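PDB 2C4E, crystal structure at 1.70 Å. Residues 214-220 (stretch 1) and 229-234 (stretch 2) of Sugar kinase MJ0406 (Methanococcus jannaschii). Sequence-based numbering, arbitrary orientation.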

# COMPACT_ATOMS: atom_id res chain seq x y z
N THR A 214 -1.61 -14.62 -26.83
CA THR A 214 -2.63 -15.07 -25.92
C THR A 214 -3.77 -14.07 -25.89
O THR A 214 -3.56 -12.85 -25.90
CB THR A 214 -2.02 -15.28 -24.52
OG1 THR A 214 -1.28 -14.10 -24.15
CG2 THR A 214 -0.96 -16.34 -24.56
N LYS A 215 -4.99 -14.60 -25.87
CA LYS A 215 -6.22 -13.82 -25.94
C LYS A 215 -7.16 -14.19 -24.78
O LYS A 215 -8.35 -13.96 -24.85
CB LYS A 215 -6.91 -14.07 -27.28
CG LYS A 215 -5.99 -14.00 -28.50
CD LYS A 215 -6.72 -14.40 -29.77
CE LYS A 215 -5.81 -14.35 -30.99
NZ LYS A 215 -6.40 -15.04 -32.16
N GLY A 216 -6.60 -14.74 -23.70
CA GLY A 216 -7.38 -15.08 -22.51
C GLY A 216 -8.54 -16.03 -22.74
O GLY A 216 -8.34 -17.22 -22.98
N SER A 217 -9.76 -15.51 -22.64
CA SER A 217 -10.96 -16.34 -22.75
C SER A 217 -11.27 -16.77 -24.19
O SER A 217 -12.07 -17.68 -24.41
CB SER A 217 -12.18 -15.59 -22.20
OG SER A 217 -12.44 -14.42 -22.96
N LYS A 218 -10.63 -16.12 -25.17
CA LYS A 218 -10.72 -16.53 -26.58
C LYS A 218 -9.55 -17.43 -27.00
O LYS A 218 -9.34 -17.67 -28.20
CB LYS A 218 -10.75 -15.30 -27.49
CG LYS A 218 -11.93 -14.37 -27.24
CD LYS A 218 -12.04 -13.31 -28.32
CE LYS A 218 -13.21 -12.38 -28.07
NZ LYS A 218 -13.34 -11.34 -29.12
N GLY A 219 -8.79 -17.94 -26.04
CA GLY A 219 -7.72 -18.89 -26.32
C GLY A 219 -6.39 -18.24 -26.65
O GLY A 219 -6.05 -17.19 -26.12
N SER A 220 -5.62 -18.89 -27.51
CA SER A 220 -4.32 -18.39 -27.93
C SER A 220 -4.01 -18.92 -29.32
O SER A 220 -4.74 -19.76 -29.86
CB SER A 220 -3.24 -18.80 -26.92
OG SER A 220 -3.32 -20.19 -26.66
N ILE A 229 -1.26 -22.37 -35.31
CA ILE A 229 -1.93 -23.33 -34.45
C ILE A 229 -2.89 -22.62 -33.52
O ILE A 229 -2.48 -21.83 -32.68
CB ILE A 229 -0.91 -24.11 -33.59
CG1 ILE A 229 0.21 -24.68 -34.46
CG2 ILE A 229 -1.63 -25.19 -32.78
CD1 ILE A 229 1.37 -25.26 -33.65
N GLU A 230 -4.17 -22.94 -33.63
CA GLU A 230 -5.19 -22.36 -32.78
C GLU A 230 -5.42 -23.22 -31.55
O GLU A 230 -5.70 -24.41 -31.65
CB GLU A 230 -6.48 -22.20 -33.57
CG GLU A 230 -6.30 -21.30 -34.78
CD GLU A 230 -6.88 -19.92 -34.57
OE1 GLU A 230 -6.48 -19.28 -33.58
OE2 GLU A 230 -7.74 -19.50 -35.37
N ILE A 231 -5.30 -22.60 -30.38
CA ILE A 231 -5.45 -23.27 -29.10
C ILE A 231 -6.69 -22.72 -28.44
O ILE A 231 -6.79 -21.52 -28.24
CB ILE A 231 -4.23 -22.96 -28.19
CG1 ILE A 231 -2.91 -23.24 -28.91
CG2 ILE A 231 -4.34 -23.74 -26.89
CD1 ILE A 231 -2.68 -24.71 -29.26
N PRO A 232 -7.66 -23.57 -28.10
CA PRO A 232 -8.86 -23.07 -27.42
C PRO A 232 -8.57 -22.71 -25.97
O PRO A 232 -7.55 -23.12 -25.39
CB PRO A 232 -9.85 -24.24 -27.51
CG PRO A 232 -9.17 -25.31 -28.32
CD PRO A 232 -7.73 -25.03 -28.31
N CYS A 233 -9.45 -21.89 -25.42
CA CYS A 233 -9.50 -21.66 -24.00
C CYS A 233 -10.09 -22.91 -23.35
O CYS A 233 -10.99 -23.53 -23.91
CB CYS A 233 -10.39 -20.45 -23.71
SG CYS A 233 -10.40 -19.94 -21.98
N ILE A 234 -9.56 -23.29 -22.19
CA ILE A 234 -10.05 -24.44 -21.45
C ILE A 234 -10.93 -23.92 -20.32
O ILE A 234 -10.48 -23.12 -19.50
CB ILE A 234 -8.88 -25.30 -20.89
CG1 ILE A 234 -8.06 -25.91 -22.04
CG2 ILE A 234 -9.40 -26.39 -19.96
CD1 ILE A 234 -8.75 -27.05 -22.79
O HOH W 1 -5.38 -20.94 -25.06

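This is a small, mainly backbone contact in which a single antiparallel bridge pairs S220, the residue just after a turn, with I231, the last residue of a strand, burying 294 Å² in all. The bridge is a hydrogen-bonded pair: S220 N donates to I231 O at 3.0 Å and I231 N donates to S220 O at 2.9 Å, with N-H...O angles of 167° and 164°, so both bonds are nearly straight. The CA atoms of S220 and I231 lie 5.1 Å apart, and both side chains leave on the same face of the sheet, where S220 OG rests 3.3 Å from I231 CB while the end of the I231 side chain leads away. Water 1 extends the pairing beyond the strand: it hydrogen-bonds to S220 OG at 2.7 Å and donates to P232 O at 3.1 Å, linking the serine to the residue just after the bridge. Next to S220, G219 lets the backbones close up, its CA 4.0 Å from C233 CA. G219 CA also makes a CA-H...O contact with I231 O at 3.4 Å, so this carbonyl meets two successive residues of the other stretch. A CB on G219 would point toward that stretch and fall 2.3 Å from I231 O, a clash; the backbone angles (88/-148) independently call for glycine. The turn before it is held by its own backbone, with K215 N donating to G219 O at 2.8 Å and K218 N to K215 O at 3.2 Å. C233 points toward this turn, placing its CB 3.3 Å from S217 O and its SG 3.6 Å from G216 O. The extended K215 side chain brings NZ to 4.5 Å from E230 OE1, opposite charges near each other but beyond salt-bridge range.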